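Local coordinates for solute-binding protein (Thermoactinomyces vulgaris, PDB 2ZYO), which binds maltodextrins such as maltotetraose, and probably cyclodextrins, and probably delivers them to a membrane transporter for sugar uptake, at residues V110-L115 with Y122-A127; A243-G248 with K253-A258. All coordinates share one frame; numbering follows the deposited sequence.

Contact 1: V110-L115 with Y122-A127; sequences VAMKAL and YGLPKA
L115 and M112 bring the end of helix 110-114 against P125 and its neighbours on strand 123-127. The short axes approach to 8.2 Å and run 120° apart. L115 can be followed outward. L115 CB lies 3.9 Å from G123 O. CG is placed anti to the carbonyl carbon (chi1 -55°), and the extended branch ends in CD1. That methyl, L115 CD1, rests on the strand backbone, 3.5 Å from both G123 O and P125 N, and also meets P125 CB. The backbone of L115 adds the polar link: its O accepts a hydrogen bond from Y122 N at 3.0 Å. M112 works beside it. The bend at chi2 puts M112 SD against P125 CD at 3.6 Å, with the two side chains nearly at right angles. The bend at chi3 carries CE on to L124 CD2 and G123 O. Shortening M112 to an alanine would remove SD and CE, and is likely to open a gap beside P125 CD and leave L124 CD2 without this methyl partner. G123 N and G123 O are buried here and have no hydrogen-bond partner in the model. F107 touches both M112 and P125, and Y285 touches L115. The strand carries a classic beta bulge where K126 and A127 pair with the single residue K282. The whole is a helix folded back through a short antiparallel hairpin, strand 116-117 with the start of strand 120-136, onto the mixed sheet of a periplasmic-type binding protein fold.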
loop_
_atom_site.group_PDB
_atom_site.type_symbol
_atom_site.label_atom_id
_atom_site.label_comp_id
_atom_site.label_asym_id
_atom_site.label_seq_id
_atom_site.Cartn_x
_atom_site.Cartn_y
_atom_site.Cartn_z
ATOM N N VAL A 110 -3.763 -11.216 5.769
ATOM C CA VAL A 110 -3.132 -10.712 4.546
ATOM C C VAL A 110 -2.060 -9.658 4.858
ATOM O O VAL A 110 -1.017 -9.611 4.199
ATOM C CB VAL A 110 -4.184 -10.180 3.536
ATOM C CG1 VAL A 110 -3.527 -9.746 2.238
ATOM C CG2 VAL A 110 -5.230 -11.249 3.248
ATOM N N ALA A 111 -2.309 -8.836 5.876
ATOM C CA ALA A 111 -1.328 -7.851 6.330
ATOM C C ALA A 111 -0.067 -8.530 6.867
ATOM O O ALA A 111 1.046 -8.035 6.675
ATOM C CB ALA A 111 -1.936 -6.944 7.390
ATOM N N MET A 112 -0.246 -9.668 7.533
ATOM C CA MET A 112 0.884 -10.423 8.070
ATOM C C MET A 112 1.717 -11.069 6.969
ATOM O O MET A 112 2.935 -11.174 7.090
ATOM C CB MET A 112 0.416 -11.470 9.084
ATOM C CG MET A 112 -0.118 -10.880 10.389
ATOM S SD MET A 112 0.976 -9.659 11.155
ATOM C CE MET A 112 2.341 -10.694 11.671
ATOM N N LYS A 113 1.055 -11.488 5.891
ATOM C CA LYS A 113 1.750 -12.026 4.722
ATOM C C LYS A 113 2.686 -10.983 4.114
ATOM O O LYS A 113 3.778 -11.316 3.655
ATOM C CB LYS A 113 0.755 -12.526 3.674
ATOM C CG LYS A 113 -0.001 -13.780 4.083
ATOM C CD LYS A 113 -0.898 -14.275 2.956
ATOM C CE LYS A 113 -1.896 -15.320 3.449
ATOM N NZ LYS A 113 -1.238 -16.527 4.030
ATOM N N ALA A 114 2.255 -9.721 4.132
ATOM C CA ALA A 114 3.058 -8.613 3.615
ATOM C C ALA A 114 4.367 -8.428 4.380
ATOM O O ALA A 114 5.338 -7.918 3.827
ATOM C CB ALA A 114 2.257 -7.322 3.624
ATOM N N LEU A 115 4.389 -8.851 5.643
ATOM C CA LEU A 115 5.569 -8.672 6.492
ATOM C C LEU A 115 6.391 -9.954 6.642
ATOM O O LEU A 115 7.355 -10.002 7.410
ATOM C CB LEU A 115 5.169 -8.100 7.859
ATOM C CG LEU A 115 4.369 -6.791 7.855
ATOM C CD1 LEU A 115 4.174 -6.287 9.272
ATOM C CD2 LEU A 115 5.026 -5.710 6.987
ATOM N N TYR A 122 9.167 -10.573 9.698
ATOM C CA TYR A 122 10.059 -9.432 9.931
ATOM C C TYR A 122 9.453 -8.251 10.683
ATOM O O TYR A 122 10.153 -7.289 11.001
ATOM C CB TYR A 122 10.702 -8.983 8.615
ATOM C CG TYR A 122 11.735 -9.975 8.165
ATOM C CD1 TYR A 122 13.050 -9.883 8.616
ATOM C CD2 TYR A 122 11.389 -11.039 7.333
ATOM C CE1 TYR A 122 14.003 -10.813 8.229
ATOM C CE2 TYR A 122 12.335 -11.975 6.941
ATOM C CZ TYR A 122 13.636 -11.855 7.394
ATOM O OH TYR A 122 14.575 -12.780 7.007
ATOM N N GLY A 123 8.165 -8.322 10.990
ATOM C CA GLY A 123 7.556 -7.242 11.751
ATOM C C GLY A 123 6.097 -7.408 12.095
ATOM O O GLY A 123 5.467 -8.406 11.738
ATOM N N LEU A 124 5.583 -6.412 12.810
ATOM C CA LEU A 124 4.176 -6.326 13.166
ATOM C C LEU A 124 3.594 -5.050 12.560
ATOM O O LEU A 124 4.275 -4.021 12.512
ATOM C CB LEU A 124 3.996 -6.369 14.689
ATOM C CG LEU A 124 4.445 -7.661 15.389
ATOM C CD1 LEU A 124 4.267 -7.543 16.895
ATOM C CD2 LEU A 124 3.717 -8.896 14.854
ATOM N N PRO A 125 2.346 -5.120 12.065
ATOM C CA PRO A 125 1.811 -4.012 11.278
ATOM C C PRO A 125 1.207 -2.868 12.086
ATOM O O PRO A 125 0.673 -3.084 13.180
ATOM C CB PRO A 125 0.729 -4.685 10.438
ATOM C CG PRO A 125 0.222 -5.785 11.310
ATOM C CD PRO A 125 1.381 -6.231 12.174
ATOM N N LYS A 126 1.294 -1.666 11.520
ATOM C CA LYS A 126 0.737 -0.451 12.106
ATOM C C LYS A 126 -0.423 0.069 11.267
ATOM O O LYS A 126 -1.408 0.577 11.804
ATOM C CB LYS A 126 1.802 0.647 12.172
ATOM C CG LYS A 126 3.069 0.282 12.934
ATOM C CD LYS A 126 4.266 1.121 12.475
ATOM C CE LYS A 126 4.137 2.585 12.885
ATOM N NZ LYS A 126 5.374 3.350 12.543
ATOM N N ALA A 127 -0.287 -0.052 9.948
ATOM C CA ALA A 127 -1.225 0.561 9.013
ATOM C C ALA A 127 -1.378 -0.254 7.736
ATOM O O ALA A 127 -0.438 -0.924 7.299
ATOM C CB ALA A 127 -0.780 1.980 8.681
#

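Contact 2: A243-G248 with K253-A258; sequences AAVING and KDYQAA
Y255 carries this contact for its helix, meeting V245 and N247 on strand 244-247 with the far end of its ring. Its CG lies anti to the carbonyl carbon (chi1 -67°), which sends the ring across toward the strand. The backbones stay well apart: the nearest CA atoms, those of N247 and Y255, are 11.2 Å from each other. The tight part is therefore small. CG2 of V245 sits 3.8 Å from Y255 OH and 4.2 Å from Y255 CE2, coming from the opposite direction and obliquely to the ring. N247 crosses the tyrosine at a slant, its amide plane 59° from the ring plane, and N247 ND2 is 3.2 Å from Y255 OH. The firm partner of that hydroxyl is N234 OD1 on helix 230-238, and F237 of the same helix meets the Y255 ring and also touches V245. The other half of the N247 amide has partners too. N247 OD1 takes a weak bond from G248 N, 2.9 Å away.

The outer side of the helix is loose by comparison. K253, Q256, A257 and A258 are exposed and do not touch the strand. D254 is partly exposed and does not touch it either. All the touching residues, in contrast, are buried.

N247 OD1 also bonds to Y176 OH and, weakly, to W250 NE1, and both of these residues line the sugar pocket. The bond to Y176, with the two weak ones, probably helps to set how the amide is turned. The N247 side chain is about 6 Å from a bound glucose unit. N247 thus probably acts as a second-shell residue, helping to position Y176 and, more weakly, W250.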
loop_
_atom_site.group_PDB
_atom_site.type_symbol
_atom_site.label_atom_id
_atom_site.label_comp_id
_atom_site.label_asym_id
_atom_site.label_seq_id
_atom_site.Cartn_x
_atom_site.Cartn_y
_atom_site.Cartn_z
ATOM N N ALA A 243 -17.614 12.885 -10.211
ATOM C CA ALA A 243 -18.472 12.100 -9.325
ATOM C C ALA A 243 -17.689 11.083 -8.500
ATOM O O ALA A 243 -17.913 10.958 -7.297
ATOM C CB ALA A 243 -19.571 11.413 -10.114
ATOM N N ALA A 244 -16.771 10.366 -9.147
ATOM C CA ALA A 244 -16.007 9.319 -8.477
ATOM C C ALA A 244 -14.588 9.200 -9.012
ATOM O O ALA A 244 -14.343 9.388 -10.205
ATOM C CB ALA A 244 -16.728 7.980 -8.592
ATOM N N VAL A 245 -13.657 8.901 -8.109
ATOM C CA VAL A 245 -12.290 8.550 -8.479
ATOM C C VAL A 245 -11.921 7.206 -7.857
ATOM O O VAL A 245 -12.583 6.744 -6.922
ATOM C CB VAL A 245 -11.250 9.632 -8.046
ATOM C CG1 VAL A 245 -11.582 10.995 -8.654
ATOM C CG2 VAL A 245 -11.141 9.730 -6.524
ATOM N N ILE A 246 -10.883 6.572 -8.398
ATOM C CA ILE A 246 -10.273 5.420 -7.748
ATOM C C ILE A 246 -8.945 5.906 -7.178
ATOM O O ILE A 246 -8.026 6.247 -7.923
ATOM C CB ILE A 246 -10.074 4.226 -8.712
ATOM C CG1 ILE A 246 -11.427 3.749 -9.252
ATOM C CG2 ILE A 246 -9.341 3.084 -8.004
ATOM C CD1 ILE A 246 -11.339 2.685 -10.325
ATOM N N ASN A 247 -8.866 5.967 -5.852
ATOM C CA ASN A 247 -7.688 6.497 -5.178
ATOM C C ASN A 247 -7.623 5.999 -3.742
ATOM O O ASN A 247 -8.564 5.370 -3.258
ATOM C CB ASN A 247 -7.700 8.030 -5.219
ATOM C CG ASN A 247 -6.304 8.632 -5.226
ATOM O OD1 ASN A 247 -5.298 7.922 -5.111
ATOM N ND2 ASN A 247 -6.236 9.953 -5.369
ATOM N N GLY A 248 -6.507 6.273 -3.072
ATOM C CA GLY A 248 -6.287 5.792 -1.714
ATOM C C GLY A 248 -6.544 6.828 -0.637
ATOM O O GLY A 248 -6.856 7.980 -0.939
ATOM N N LYS A 253 -7.755 13.798 3.165
ATOM C CA LYS A 253 -7.619 15.066 3.886
ATOM C C LYS A 253 -7.593 16.258 2.930
ATOM O O LYS A 253 -8.177 17.304 3.218
ATOM C CB LYS A 253 -6.379 15.055 4.785
ATOM C CG LYS A 253 -6.503 14.137 6.001
ATOM C CD LYS A 253 -5.342 14.315 6.976
ATOM C CE LYS A 253 -5.559 15.496 7.919
ATOM N NZ LYS A 253 -6.632 15.232 8.918
ATOM N N ASP A 254 -6.935 16.082 1.786
ATOM C CA ASP A 254 -6.889 17.101 0.740
ATOM C C ASP A 254 -8.268 17.353 0.116
ATOM O O ASP A 254 -8.645 18.505 -0.112
ATOM C CB ASP A 254 -5.867 16.712 -0.335
ATOM C CG ASP A 254 -5.572 17.840 -1.313
ATOM O OD1 ASP A 254 -5.630 19.024 -0.916
ATOM O OD2 ASP A 254 -5.269 17.535 -2.485
ATOM N N TYR A 255 -9.014 16.279 -0.149
ATOM C CA TYR A 255 -10.362 16.396 -0.716
ATOM C C TYR A 255 -11.324 17.115 0.227
ATOM O O TYR A 255 -12.129 17.941 -0.208
ATOM C CB TYR A 255 -10.945 15.022 -1.070
ATOM C CG TYR A 255 -10.269 14.276 -2.206
ATOM C CD1 TYR A 255 -9.464 14.933 -3.142
ATOM C CD2 TYR A 255 -10.472 12.908 -2.362
ATOM C CE1 TYR A 255 -8.856 14.232 -4.185
ATOM C CE2 TYR A 255 -9.876 12.203 -3.402
ATOM C CZ TYR A 255 -9.074 12.867 -4.308
ATOM O OH TYR A 255 -8.491 12.153 -5.329
ATOM N N GLN A 256 -11.238 16.784 1.513
ATOM C CA GLN A 256 -12.100 17.377 2.535
ATOM C C GLN A 256 -11.757 18.842 2.784
ATOM O O GLN A 256 -12.652 19.665 2.988
ATOM C CB GLN A 256 -12.022 16.580 3.836
ATOM C CG GLN A 256 -12.629 15.189 3.733
ATOM C CD GLN A 256 -12.556 14.419 5.033
ATOM O OE1 GLN A 256 -11.519 14.381 5.693
ATOM N NE2 GLN A 256 -13.662 13.790 5.403
ATOM N N ALA A 257 -10.464 19.162 2.754
ATOM C CA ALA A 257 -10.008 20.547 2.877
ATOM C C ALA A 257 -10.545 21.416 1.739
ATOM O O ALA A 257 -10.771 22.613 1.921
ATOM C CB ALA A 257 -8.488 20.608 2.928
ATOM N N ALA A 258 -10.755 20.798 0.575
ATOM C CA ALA A 258 -11.298 21.477 -0.603
ATOM C C ALA A 258 -12.812 21.702 -0.524
ATOM O O ALA A 258 -13.377 22.442 -1.334
ATOM C CB ALA A 258 -10.942 20.708 -1.865
#

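Both contacts are buried, and each joins a helix to the same mixed sheet, in which strands 120-136 and 242-247 are antiparallel neighbours. They lie on opposite sides of the chain's centre, with contact centres 26 Å apart and nearest atoms about 12 Å apart. Contact 1 is the larger, at 279 Å² against 103 Å², and lies nearer the centre of the chain. It is mainly apolar, with one backbone bond across it. Contact 2 sits farther from the centre, with a polar end beside its apolar touch. The N247 amide links contact 2 to the sugar pocket, whereas the L115 side chain in contact 1 is about 13 Å from a bound glucose.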